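Long-range contacts in acyl-CoA dehydrogenase family protein (PDB 2OKU), which probably acts as an FAD-dependent dehydrogenase of acyl-CoA thioesters, and is represented here by the helical C-terminal domain of the longer protein: residues E20-T25 with G78-L83; E36-M41 with V97-G102; D62-R67 with D110-A115; T72-F77 with A104-I109. One frame throughout, in Å; residues are numbered along the deposited sequence.

Contact 1: residues E20-T25 with G78-L83; sequences EEYQQT and GHLLML
Tyr-22 and His-79 bring their CA atoms to 6.8 Å where the last part of helix 13-22 passes into a type I beta turn, Tyr-22 to Thr-25, beside helix 58-87. The ring planes are 29° apart, but the centroids are so displaced that little of one ring lies over the other. The touching is done elsewhere: Tyr-22 CB lies 3.6 Å from His-79 CD2, and on the far part of the phenol the OH comes 4.0 Å from Leu-80 CD2. Leu-83 divides its branches, with CD1 at 3.8 Å from Tyr-22 CD1 and CD2 at 3.5 Å from Thr-25 OG1. That hydroxyl donates to Tyr-22 O over 2.7 Å, and Thr-25 N reaches the same oxygen from the same face of the carbonyl, so two bonds hold the turn closed. Gln-23 bends at its second torsion (chi2 -76°), which carries CD round to the histidine. Gln-23 NE2 then donates to His-79 NE2 over 3.0 Å in an almost straight bond of 176°, the amide standing nearly perpendicular to the imidazole. The same amide nitrogen also bonds Lys-35 O, while His-79 ND1 bonds Ala-75 O one turn back. This bonding is consistent with a neutral His-79 protonated on ND1, linking the turn after helix 13-22 to helices 32-53 and 58-87.

Contact 2: residues E36-M41 with V97-G102; sequences EALARM and VYLRYG
Leu-99 rests against helix 32-53 with both methyl branches, CD2 lying 4.0 Å from Ala-37 CB while CD1 is 4.0 Å from Leu-38 CD2. Leu-99 CD1 also lies 3.7 Å from the SE atom of Met-41, a selenomethionine here. One leucine methyl is thereby shared by two residues a turn apart. Met-41 bends at its third torsion (chi3 70°), which turns CE onto the backbone of Gly-102, 3.5 Å from its C atom. Gly-102 has no side chain, so CE reaches its backbone directly. The helix axes run nearly parallel, 18° apart, and approach no closer than 11.3 Å, so side chains bridge the interval and no hydrogen bond crosses between the segments. Helix 58-87 adjoins the same contact, with His-79 and Met-82 against Leu-38 and His-74 against Met-41, as expected in a helical bundle. On segment 97-102, Tyr-98 instead serves the dimer, its ring meeting Phe-77 and Tyr-101 of the second subunit edge-to-face. The contact thus rests on van der Waals contact between apolar groups, with selenium standing in the place of the methionine sulfur and polar pairing left to the surrounding residues.

Contact 3: residues D62-R67 with D110-A115; sequences DFQARR and DSYVRA
Gln-64 and Val-113 mark the closest backbone approach, CA to CA 7.3 Å, between two helical segments that run antiparallel at 168° with axes 11.2 Å apart. The first helix is kinked here, since the N atoms of Arg-66 and Arg-67 lack bonds to the preceding turn. Arg-67 is extended from CG to NE and lays its guanidinium beside Tyr-112, whose CE2 sits over the centre of the guanidinium, 3.5 Å from Arg-67 CZ. The planes are 38° apart, so the ring leans over the group and does not lie flat on it. Val-113 CG2 packs nearer the backbone end of the arginine, against CD. Arg-67 NH1 donates to Gln-64 OE1 over 3.0 Å in a bent bond of 146°, and the same nitrogen lies over one face of the Phe-63 ring, toward its rim. These residues line one seam of the helical bundle that forms the C-terminal domain, where helix 58-87 and helix 92-115 pack in opposite senses; helix 32-53 completes the neighbourhood through Leu-48 and Val-52, which touch Val-113. Elsewhere in the contact, Tyr-112 OH meets Phe-63 at its edge, 3.4 Å from CZ, with the side chains crossing at about a right angle, and Phe-63 also stacks on Phe-116. No direct hydrogen bond joins the two segments. One water provides the polar link: it accepts from Gln-64 NE2 at 2.9 Å and donates to Val-113 O at 2.7 Å.

Contact 4: residues T72-F77 with A104-I109; sequences TAHAVF and AEQEKI
His-74 fills the tight part of this contact, its ring covered on one face by Glu-105 CB, which lies 3.3 Å from His-74 NE2. Ile-109 CD1 comes in at the ring edge, 4.0 Å from His-74 CD2. On the backbone side of the ring, His-74 CB packs 3.7 Å from Gln-106 CG, the two side chains passing one another antiparallel. The helices are antiparallel at 161°, with axes 9.7 Å apart. Gln-106 continues inward, extended beyond CG, and its NE2 bonds Met-71 O and Met-41 O, so one buried amide joins helices 32-53, 58-87 and 92-115. The outer side is looser. Glu-105 bends at chi2 (-56°), and its carboxylate end leads away from helix 58-87, where Glu-105 OE2 forms a salt bridge of 2.8 Å with NZ of the exposed Lys-108. It is therefore the aliphatic base of this glutamate that covers the histidine; Glu-105 OE1 remains 5.1 Å from His-74 NE2. On its other nitrogen, ND1, the ring is hydrogen-bonded to Tyr-98 OH of the second subunit. The nearby carboxylate may make protonation of His-74 somewhat easier, but the lysine would partly offset this, and the geometry ties the imidazole to the dimer interface.

In the fold
Contacts 2, 3 and 4 all use helix 92-115, and contacts 1, 3 and 4 share helix 58-87. Along the latter the order is contact 3, contact 4, contact 1, with contacts 1 and 3 on opposite sides of the chain's centre, their own centres about 25 Å apart. Contact 4 is nested within the loop closed by contact 3, which it touches through Ile-109 and Arg-67; the segments of every other pair alternate along the chain. Contacts 2 and 4 are neighbours, with centres about 8 Å apart, and contact 1 touches contact 2 through His-79 and Leu-38. Together they tie four helices into one bundle, while contacts 1, 2 and 4 also face the second subunit, so the bundle's packing extends into the dimer.

Contact 1: residues E20-T25 with G78-L83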
loop_
_atom_site.group_PDB
_atom_site.type_symbol
_atom_site.label_atom_id
_atom_site.label_comp_id
_atom_site.label_asym_id
_atom_site.label_seq_id
_atom_site.Cartn_x
_atom_site.Cartn_y
_atom_site.Cartn_z
ATOM N N GLU A 20 -8.394 13.774 10.961
ATOM C CA GLU A 20 -9.498 14.694 10.680
ATOM C C GLU A 20 -10.390 14.216 9.536
ATOM O O GLU A 20 -11.580 14.530 9.523
ATOM C CB GLU A 20 -8.955 16.131 10.436
ATOM C CG GLU A 20 -8.292 16.725 11.679
ATOM C CD GLU A 20 -7.398 17.984 11.431
ATOM O OE1 GLU A 20 -7.496 18.649 10.382
ATOM O OE2 GLU A 20 -6.580 18.299 12.334
ATOM N N GLU A 21 -9.850 13.442 8.595
ATOM C CA GLU A 21 -10.609 12.934 7.459
ATOM C C GLU A 21 -10.696 11.406 7.436
ATOM O O GLU A 21 -11.789 10.840 7.525
ATOM C CB GLU A 21 -10.027 13.411 6.124
ATOM C CG GLU A 21 -10.833 12.926 4.925
ATOM C CD GLU A 21 -10.296 13.402 3.566
ATOM O OE1 GLU A 21 -9.510 14.362 3.538
ATOM O OE2 GLU A 21 -10.706 12.816 2.533
ATOM N N TYR A 22 -9.563 10.731 7.280
ATOM C CA TYR A 22 -9.635 9.283 7.014
ATOM C C TYR A 22 -10.218 8.499 8.193
ATOM O O TYR A 22 -11.001 7.560 8.000
ATOM C CB TYR A 22 -8.280 8.718 6.646
ATOM C CG TYR A 22 -7.614 9.307 5.437
ATOM C CD1 TYR A 22 -8.344 9.829 4.374
ATOM C CD2 TYR A 22 -6.220 9.329 5.343
ATOM C CE1 TYR A 22 -7.708 10.375 3.265
ATOM C CE2 TYR A 22 -5.583 9.850 4.225
ATOM C CZ TYR A 22 -6.326 10.365 3.186
ATOM O OH TYR A 22 -5.679 10.883 2.078
ATOM N N GLN A 23 -9.822 8.858 9.405
ATOM C CA GLN A 23 -10.344 8.169 10.587
ATOM C C GLN A 23 -11.820 8.502 10.870
ATOM O O GLN A 23 -12.430 7.874 11.736
ATOM C CB GLN A 23 -9.496 8.480 11.821
ATOM C CG GLN A 23 -8.167 7.676 11.889
ATOM C CD GLN A 23 -8.430 6.231 12.311
ATOM O OE1 GLN A 23 -9.190 5.999 13.251
ATOM N NE2 GLN A 23 -7.808 5.262 11.627
ATOM N N GLN A 24 -12.371 9.492 10.173
ATOM C CA GLN A 24 -13.791 9.856 10.313
ATOM C C GLN A 24 -14.691 9.098 9.340
ATOM O O GLN A 24 -15.910 9.280 9.355
ATOM C CB GLN A 24 -13.982 11.361 10.117
ATOM C CG GLN A 24 -13.112 12.245 10.992
ATOM C CD GLN A 24 -13.319 12.008 12.456
ATOM O OE1 GLN A 24 -14.423 11.683 12.896
ATOM N NE2 GLN A 24 -12.254 12.180 13.239
ATOM N N THR A 25 -14.092 8.279 8.472
ATOM C CA THR A 25 -14.814 7.469 7.530
ATOM C C THR A 25 -15.618 6.444 8.290
ATOM O O THR A 25 -15.080 5.744 9.150
ATOM C CB THR A 25 -13.874 6.694 6.606
ATOM O OG1 THR A 25 -12.900 7.589 6.085
ATOM C CG2 THR A 25 -14.636 6.023 5.463
ATOM N N GLY A 78 -1.727 2.672 4.400
ATOM C CA GLY A 78 -2.671 1.733 5.016
ATOM C C GLY A 78 -4.086 2.271 4.979
ATOM O O GLY A 78 -5.069 1.547 4.694
ATOM N N HIS A 79 -4.207 3.575 5.244
ATOM C CA HIS A 79 -5.515 4.233 5.131
ATOM C C HIS A 79 -6.042 4.225 3.704
ATOM O O HIS A 79 -7.228 4.005 3.521
ATOM C CB HIS A 79 -5.468 5.659 5.672
ATOM C CG HIS A 79 -5.532 5.743 7.167
ATOM N ND1 HIS A 79 -4.404 5.727 7.952
ATOM C CD2 HIS A 79 -6.583 5.824 8.016
ATOM C CE1 HIS A 79 -4.759 5.798 9.227
ATOM N NE2 HIS A 79 -6.080 5.867 9.295
ATOM N N LEU A 80 -5.188 4.466 2.697
ATOM C CA LEU A 80 -5.659 4.458 1.311
ATOM C C LEU A 80 -6.222 3.097 0.942
ATOM O O LEU A 80 -7.257 2.985 0.267
ATOM C CB LEU A 80 -4.547 4.845 0.345
ATOM C CG LEU A 80 -3.916 6.201 0.580
ATOM C CD1 LEU A 80 -2.739 6.415 -0.389
ATOM C CD2 LEU A 80 -4.959 7.311 0.430
ATOM N N LEU A 81 -5.561 2.053 1.428
ATOM C CA LEU A 81 -6.007 0.686 1.167
ATOM C C LEU A 81 -7.279 0.331 1.967
ATOM O O LEU A 81 -8.176 -0.329 1.449
ATOM C CB LEU A 81 -4.857 -0.298 1.433
ATOM C CG LEU A 81 -3.567 -0.031 0.668
ATOM C CD1 LEU A 81 -2.588 -1.258 0.898
ATOM C CD2 LEU A 81 -3.791 0.290 -0.818
HETATM N N MSE A 82 -7.375 0.809 3.201
HETATM C CA MSE A 82 -8.620 0.681 3.978
HETATM C C MSE A 82 -9.798 1.310 3.218
HETATM O O MSE A 82 -10.883 0.754 3.169
HETATM C CB MSE A 82 -8.471 1.336 5.357
HETATM C CG MSE A 82 -9.377 0.848 6.478
HETATM SE SE MSE A 82 -10.013 2.360 7.582
HETATM C CE MSE A 82 -10.973 2.598 5.967
ATOM N N LEU A 83 -9.581 2.493 2.655
ATOM C CA LEU A 83 -10.639 3.180 1.901
ATOM C C LEU A 83 -11.032 2.378 0.666
ATOM O O LEU A 83 -12.208 2.287 0.349
ATOM C CB LEU A 83 -10.205 4.607 1.562
ATOM C CG LEU A 83 -10.034 5.574 2.752
ATOM C CD1 LEU A 83 -9.450 6.900 2.269
ATOM C CD2 LEU A 83 -11.334 5.840 3.509
#

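Contact 2: residues E36-M41 with V97-G102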
loop_
_atom_site.group_PDB
_atom_site.type_symbol
_atom_site.label_atom_id
_atom_site.label_comp_id
_atom_site.label_asym_id
_atom_site.label_seq_id
_atom_site.Cartn_x
_atom_site.Cartn_y
_atom_site.Cartn_z
ATOM N N GLU A 36 -8.891 0.776 13.551
ATOM C CA GLU A 36 -8.262 0.937 14.851
ATOM C C GLU A 36 -6.753 0.639 14.800
ATOM O O GLU A 36 -5.962 1.354 15.423
ATOM C CB GLU A 36 -8.968 0.070 15.903
ATOM C CG GLU A 36 -10.397 0.572 16.157
ATOM C CD GLU A 36 -11.262 -0.353 17.020
ATOM O OE1 GLU A 36 -10.788 -1.436 17.433
ATOM O OE2 GLU A 36 -12.434 0.024 17.271
ATOM N N ALA A 37 -6.360 -0.381 14.051
ATOM C CA ALA A 37 -4.921 -0.685 13.870
ATOM C C ALA A 37 -4.184 0.470 13.174
ATOM O O ALA A 37 -3.067 0.824 13.548
ATOM C CB ALA A 37 -4.746 -1.970 13.070
ATOM N N LEU A 38 -4.827 1.065 12.164
ATOM C CA LEU A 38 -4.250 2.205 11.463
ATOM C C LEU A 38 -4.113 3.421 12.361
ATOM O O LEU A 38 -3.167 4.169 12.220
ATOM C CB LEU A 38 -5.080 2.564 10.237
ATOM C CG LEU A 38 -4.956 1.542 9.109
ATOM C CD1 LEU A 38 -6.079 1.764 8.102
ATOM C CD2 LEU A 38 -3.597 1.621 8.459
ATOM N N ALA A 39 -5.067 3.624 13.273
ATOM C CA ALA A 39 -4.971 4.707 14.261
ATOM C C ALA A 39 -3.725 4.511 15.141
ATOM O O ALA A 39 -2.969 5.457 15.368
ATOM C CB ALA A 39 -6.251 4.779 15.109
ATOM N N ARG A 40 -3.492 3.272 15.592
ATOM C CA ARG A 40 -2.300 2.955 16.380
ATOM C C ARG A 40 -1.014 3.199 15.574
ATOM O O ARG A 40 -0.045 3.742 16.116
ATOM C CB ARG A 40 -2.335 1.517 16.931
ATOM C CG ARG A 40 -3.353 1.346 18.073
ATOM C CD ARG A 40 -3.425 -0.094 18.646
ATOM N NE ARG A 40 -2.115 -0.648 19.006
ATOM C CZ ARG A 40 -1.490 -0.518 20.190
ATOM N NH1 ARG A 40 -2.018 0.182 21.205
ATOM N NH2 ARG A 40 -0.296 -1.093 20.355
HETATM N N MSE A 41 -0.998 2.798 14.301
HETATM C CA MSE A 41 0.177 3.076 13.424
HETATM C C MSE A 41 0.432 4.586 13.259
HETATM O O MSE A 41 1.588 5.030 13.178
HETATM C CB MSE A 41 0.003 2.444 12.040
HETATM C CG MSE A 41 0.006 0.940 12.066
HETATM SE SE MSE A 41 -0.415 0.199 10.325
HETATM C CE MSE A 41 1.244 0.715 9.427
ATOM N N VAL A 97 -3.639 -8.031 4.727
ATOM C CA VAL A 97 -2.260 -8.504 4.593
ATOM C C VAL A 97 -1.263 -7.339 4.393
ATOM O O VAL A 97 -0.173 -7.339 4.999
ATOM C CB VAL A 97 -2.148 -9.577 3.493
ATOM C CG1 VAL A 97 -0.670 -9.988 3.279
ATOM C CG2 VAL A 97 -2.998 -10.799 3.895
ATOM N N TYR A 98 -1.620 -6.345 3.568
ATOM C CA TYR A 98 -0.806 -5.142 3.436
ATOM C C TYR A 98 -0.656 -4.431 4.794
ATOM O O TYR A 98 0.397 -3.912 5.079
ATOM C CB TYR A 98 -1.352 -4.162 2.386
ATOM C CG TYR A 98 -0.894 -4.441 0.944
ATOM C CD1 TYR A 98 -1.350 -5.568 0.237
ATOM C CD2 TYR A 98 0.017 -3.604 0.316
ATOM C CE1 TYR A 98 -0.933 -5.815 -1.053
ATOM C CE2 TYR A 98 0.441 -3.848 -0.966
ATOM C CZ TYR A 98 -0.044 -4.942 -1.656
ATOM O OH TYR A 98 0.421 -5.168 -2.931
ATOM N N LEU A 99 -1.710 -4.420 5.617
ATOM C CA LEU A 99 -1.620 -3.869 6.991
ATOM C C LEU A 99 -0.489 -4.528 7.800
ATOM O O LEU A 99 0.250 -3.847 8.490
ATOM C CB LEU A 99 -2.952 -4.041 7.728
ATOM C CG LEU A 99 -2.987 -3.702 9.240
ATOM C CD1 LEU A 99 -3.010 -2.198 9.401
ATOM C CD2 LEU A 99 -4.213 -4.317 9.934
ATOM N N ARG A 100 -0.361 -5.849 7.674
ATOM C CA ARG A 100 0.658 -6.615 8.400
ATOM C C ARG A 100 2.040 -6.199 7.954
ATOM O O ARG A 100 2.930 -6.033 8.767
ATOM C CB ARG A 100 0.485 -8.121 8.162
ATOM C CG ARG A 100 -0.887 -8.663 8.546
ATOM C CD ARG A 100 -1.308 -8.139 9.904
ATOM N NE ARG A 100 -2.712 -8.372 10.199
ATOM C CZ ARG A 100 -3.321 -7.880 11.268
ATOM N NH1 ARG A 100 -2.655 -7.124 12.134
ATOM N NH2 ARG A 100 -4.601 -8.133 11.464
ATOM N N TYR A 101 2.189 -6.036 6.648
ATOM C CA TYR A 101 3.424 -5.548 6.053
ATOM C C TYR A 101 3.792 -4.182 6.623
ATOM O O TYR A 101 4.906 -3.989 7.088
ATOM C CB TYR A 101 3.274 -5.465 4.552
ATOM C CG TYR A 101 4.484 -4.929 3.825
ATOM C CD1 TYR A 101 5.585 -5.727 3.575
ATOM C CD2 TYR A 101 4.529 -3.615 3.412
ATOM C CE1 TYR A 101 6.714 -5.213 2.902
ATOM C CE2 TYR A 101 5.630 -3.097 2.771
ATOM C CZ TYR A 101 6.714 -3.893 2.500
ATOM O OH TYR A 101 7.801 -3.330 1.828
ATOM N N GLY A 102 2.832 -3.257 6.612
ATOM C CA GLY A 102 3.052 -1.931 7.147
ATOM C C GLY A 102 3.402 -1.979 8.618
ATOM O O GLY A 102 4.288 -1.278 9.074
#

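Contact 3: residues D62-R67 with D110-A115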
loop_
_atom_site.group_PDB
_atom_site.type_symbol
_atom_site.label_atom_id
_atom_site.label_comp_id
_atom_site.label_asym_id
_atom_site.label_seq_id
_atom_site.Cartn_x
_atom_site.Cartn_y
_atom_site.Cartn_z
ATOM N N ASP A 62 18.423 14.832 10.215
ATOM C CA ASP A 62 18.805 14.626 8.837
ATOM C C ASP A 62 19.083 13.151 8.533
ATOM O O ASP A 62 18.707 12.626 7.478
ATOM C CB ASP A 62 20.055 15.461 8.527
ATOM C CG ASP A 62 19.788 16.945 8.577
ATOM O OD1 ASP A 62 18.600 17.365 8.518
ATOM O OD2 ASP A 62 20.773 17.707 8.693
ATOM N N PHE A 63 19.755 12.479 9.462
ATOM C CA PHE A 63 20.091 11.050 9.298
ATOM C C PHE A 63 18.830 10.150 9.280
ATOM O O PHE A 63 18.746 9.185 8.516
ATOM C CB PHE A 63 21.032 10.627 10.425
ATOM C CG PHE A 63 21.375 9.191 10.406
ATOM C CD1 PHE A 63 22.222 8.673 9.428
ATOM C CD2 PHE A 63 20.852 8.333 11.373
ATOM C CE1 PHE A 63 22.537 7.306 9.413
ATOM C CE2 PHE A 63 21.149 6.971 11.363
ATOM C CZ PHE A 63 21.994 6.450 10.390
ATOM N N GLN A 64 17.875 10.476 10.149
ATOM C CA GLN A 64 16.652 9.695 10.328
ATOM C C GLN A 64 15.508 10.155 9.449
ATOM O O GLN A 64 14.436 9.544 9.462
ATOM C CB GLN A 64 16.198 9.757 11.786
ATOM C CG GLN A 64 17.201 9.275 12.844
ATOM C CD GLN A 64 17.565 7.799 12.749
ATOM O OE1 GLN A 64 17.466 7.183 11.685
ATOM N NE2 GLN A 64 18.038 7.231 13.869
ATOM N N ALA A 65 15.713 11.226 8.686
ATOM C CA ALA A 65 14.627 11.819 7.872
ATOM C C ALA A 65 13.864 10.846 6.992
ATOM O O ALA A 65 12.632 10.795 7.048
ATOM C CB ALA A 65 15.147 13.022 7.021
ATOM N N ARG A 66 14.572 10.076 6.176
ATOM C CA ARG A 66 13.925 9.134 5.282
ATOM C C ARG A 66 13.136 8.067 6.063
ATOM O O ARG A 66 12.049 7.680 5.642
ATOM C CB ARG A 66 14.930 8.474 4.381
ATOM C CG ARG A 66 14.336 7.485 3.448
ATOM C CD ARG A 66 15.404 6.735 2.692
ATOM N NE ARG A 66 16.126 7.569 1.735
ATOM C CZ ARG A 66 17.003 7.077 0.859
ATOM N NH1 ARG A 66 17.247 5.762 0.842
ATOM N NH2 ARG A 66 17.626 7.882 -0.009
ATOM N N ARG A 67 13.664 7.615 7.203
ATOM C CA ARG A 67 12.913 6.659 8.057
ATOM C C ARG A 67 11.618 7.255 8.639
ATOM O O ARG A 67 10.595 6.564 8.746
ATOM C CB ARG A 67 13.800 6.133 9.186
ATOM C CG ARG A 67 14.804 5.156 8.694
ATOM C CD ARG A 67 15.743 4.724 9.804
ATOM N NE ARG A 67 16.807 4.053 9.151
ATOM C CZ ARG A 67 18.012 4.556 8.855
ATOM N NH1 ARG A 67 18.441 5.747 9.226
ATOM N NH2 ARG A 67 18.809 3.790 8.195
ATOM N N ASP A 110 10.847 1.723 13.971
ATOM C CA ASP A 110 10.742 2.181 15.365
ATOM C C ASP A 110 11.886 1.631 16.265
ATOM O O ASP A 110 12.512 2.378 16.997
ATOM C CB ASP A 110 9.386 1.750 15.934
ATOM C CG ASP A 110 9.119 2.364 17.276
ATOM O OD1 ASP A 110 8.819 3.552 17.316
ATOM O OD2 ASP A 110 9.212 1.643 18.278
ATOM N N SER A 111 12.133 0.332 16.175
ATOM C CA SER A 111 13.199 -0.359 16.913
ATOM C C SER A 111 14.599 0.216 16.593
ATOM O O SER A 111 15.363 0.567 17.494
ATOM C CB SER A 111 13.113 -1.858 16.622
ATOM O OG SER A 111 14.156 -2.562 17.280
ATOM N N TYR A 112 14.890 0.350 15.304
ATOM C CA TYR A 112 16.149 0.916 14.849
ATOM C C TYR A 112 16.374 2.332 15.332
ATOM O O TYR A 112 17.411 2.634 15.907
ATOM C CB TYR A 112 16.266 0.875 13.313
ATOM C CG TYR A 112 17.552 1.576 12.856
ATOM C CD1 TYR A 112 18.748 0.872 12.790
ATOM C CD2 TYR A 112 17.553 2.910 12.535
ATOM C CE1 TYR A 112 19.939 1.494 12.398
ATOM C CE2 TYR A 112 18.734 3.555 12.123
ATOM C CZ TYR A 112 19.922 2.822 12.065
ATOM O OH TYR A 112 21.089 3.433 11.670
ATOM N N VAL A 113 15.398 3.206 15.092
ATOM C CA VAL A 113 15.513 4.620 15.459
ATOM C C VAL A 113 15.649 4.821 16.965
ATOM O O VAL A 113 16.470 5.641 17.429
ATOM C CB VAL A 113 14.339 5.439 14.882
ATOM C CG1 VAL A 113 14.333 6.884 15.430
ATOM C CG2 VAL A 113 14.410 5.399 13.347
ATOM N N ARG A 114 14.868 4.065 17.728
ATOM C CA ARG A 114 14.913 4.153 19.185
ATOM C C ARG A 114 16.192 3.565 19.809
ATOM O O ARG A 114 16.599 3.992 20.889
ATOM C CB ARG A 114 13.649 3.524 19.780
ATOM C CG ARG A 114 12.412 4.415 19.535
ATOM C CD ARG A 114 11.141 3.813 20.128
ATOM N NE ARG A 114 9.977 4.623 19.765
ATOM C CZ ARG A 114 9.586 5.704 20.431
ATOM N NH1 ARG A 114 10.242 6.092 21.516
ATOM N NH2 ARG A 114 8.516 6.378 20.036
ATOM N N ALA A 115 16.810 2.606 19.138
ATOM C CA ALA A 115 18.057 1.989 19.617
ATOM C C ALA A 115 19.299 2.753 19.148
ATOM O O ALA A 115 20.400 2.517 19.630
ATOM C CB ALA A 115 18.134 0.558 19.191
HETATM O O HOH W 1 17.488 7.988 16.581
#

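Contact 4: residues T72-F77 with A104-I109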
loop_
_atom_site.group_PDB
_atom_site.type_symbol
_atom_site.label_atom_id
_atom_site.label_comp_id
_atom_site.label_asym_id
_atom_site.label_seq_id
_atom_site.Cartn_x
_atom_site.Cartn_y
_atom_site.Cartn_z
ATOM N N THR A 72 5.749 7.357 8.348
ATOM C CA THR A 72 4.514 8.021 8.005
ATOM C C THR A 72 3.791 7.372 6.824
ATOM O O THR A 72 2.558 7.212 6.868
ATOM C CB THR A 72 4.771 9.543 7.731
ATOM O OG1 THR A 72 5.397 10.139 8.889
ATOM C CG2 THR A 72 3.451 10.250 7.433
ATOM N N ALA A 73 4.539 7.060 5.768
ATOM C CA ALA A 73 4.023 6.421 4.561
ATOM C C ALA A 73 3.242 5.141 4.897
ATOM O O ALA A 73 2.149 4.891 4.355
ATOM C CB ALA A 73 5.178 6.113 3.568
ATOM N N HIS A 74 3.767 4.321 5.805
ATOM C CA HIS A 74 3.063 3.080 6.167
ATOM C C HIS A 74 1.654 3.364 6.700
ATOM O O HIS A 74 0.675 2.690 6.312
ATOM C CB HIS A 74 3.885 2.222 7.145
ATOM C CG HIS A 74 5.139 1.700 6.539
ATOM N ND1 HIS A 74 5.132 0.906 5.415
ATOM C CD2 HIS A 74 6.435 1.892 6.865
ATOM C CE1 HIS A 74 6.381 0.656 5.057
ATOM N NE2 HIS A 74 7.191 1.212 5.943
ATOM N N ALA A 75 1.536 4.367 7.572
ATOM C CA ALA A 75 0.230 4.774 8.083
ATOM C C ALA A 75 -0.694 5.357 7.018
ATOM O O ALA A 75 -1.869 5.005 6.987
ATOM C CB ALA A 75 0.391 5.775 9.257
ATOM N N VAL A 76 -0.182 6.259 6.175
ATOM C CA VAL A 76 -0.972 6.860 5.095
ATOM C C VAL A 76 -1.436 5.814 4.107
ATOM O O VAL A 76 -2.652 5.692 3.830
ATOM C CB VAL A 76 -0.187 7.961 4.360
ATOM C CG1 VAL A 76 -0.975 8.479 3.102
ATOM C CG2 VAL A 76 0.173 9.123 5.344
ATOM N N PHE A 77 -0.479 5.029 3.613
ATOM C CA PHE A 77 -0.758 3.992 2.609
ATOM C C PHE A 77 -1.840 3.063 3.129
ATOM O O PHE A 77 -2.769 2.712 2.397
ATOM C CB PHE A 77 0.509 3.205 2.296
ATOM C CG PHE A 77 1.505 3.919 1.388
ATOM C CD1 PHE A 77 1.376 5.258 1.019
ATOM C CD2 PHE A 77 2.619 3.217 0.932
ATOM C CE1 PHE A 77 2.309 5.862 0.181
ATOM C CE2 PHE A 77 3.565 3.820 0.114
ATOM C CZ PHE A 77 3.420 5.144 -0.261
ATOM N N ALA A 104 4.815 -4.543 10.293
ATOM C CA ALA A 104 6.160 -5.101 10.365
ATOM C C ALA A 104 7.222 -4.051 10.049
ATOM O O ALA A 104 8.197 -3.891 10.788
ATOM C CB ALA A 104 6.303 -6.307 9.446
ATOM N N GLU A 105 7.013 -3.303 8.974
ATOM C CA GLU A 105 7.992 -2.320 8.564
ATOM C C GLU A 105 8.087 -1.168 9.541
ATOM O O GLU A 105 9.195 -0.729 9.839
ATOM C CB GLU A 105 7.737 -1.844 7.122
ATOM C CG GLU A 105 7.862 -2.925 6.030
ATOM C CD GLU A 105 9.217 -3.623 6.064
ATOM O OE1 GLU A 105 10.231 -2.941 5.969
ATOM O OE2 GLU A 105 9.258 -4.842 6.251
ATOM N N GLN A 106 6.958 -0.731 10.104
ATOM C CA GLN A 106 6.965 0.293 11.133
ATOM C C GLN A 106 7.747 -0.175 12.378
ATOM O O GLN A 106 8.461 0.593 12.999
ATOM C CB GLN A 106 5.554 0.673 11.554
ATOM C CG GLN A 106 4.875 1.715 10.682
ATOM C CD GLN A 106 3.788 2.454 11.451
ATOM O OE1 GLN A 106 3.145 1.886 12.347
ATOM N NE2 GLN A 106 3.566 3.728 11.096
ATOM N N GLU A 107 7.597 -1.444 12.729
ATOM C CA GLU A 107 8.257 -1.979 13.904
ATOM C C GLU A 107 9.789 -1.982 13.715
ATOM O O GLU A 107 10.525 -1.593 14.600
ATOM C CB GLU A 107 7.738 -3.381 14.202
ATOM C CG GLU A 107 8.364 -4.070 15.391
ATOM C CD GLU A 107 8.424 -3.272 16.693
ATOM O OE1 GLU A 107 7.442 -2.584 17.042
ATOM O OE2 GLU A 107 9.451 -3.387 17.410
ATOM N N LYS A 108 10.243 -2.377 12.536
ATOM C CA LYS A 108 11.675 -2.379 12.208
ATOM C C LYS A 108 12.269 -0.951 12.315
ATOM O O LYS A 108 13.330 -0.727 12.913
ATOM C CB LYS A 108 11.886 -2.927 10.796
ATOM C CG LYS A 108 11.636 -4.448 10.597
ATOM C CD LYS A 108 11.711 -4.712 9.090
ATOM C CE LYS A 108 11.350 -6.096 8.716
ATOM N NZ LYS A 108 11.465 -6.314 7.245
ATOM N N ILE A 109 11.532 0.010 11.782
ATOM C CA ILE A 109 11.951 1.407 11.822
ATOM C C ILE A 109 11.956 1.913 13.260
ATOM O O ILE A 109 12.943 2.475 13.718
ATOM C CB ILE A 109 11.070 2.337 10.966
ATOM C CG1 ILE A 109 11.117 1.967 9.475
ATOM C CG2 ILE A 109 11.514 3.820 11.199
ATOM C CD1 ILE A 109 9.971 2.563 8.607
#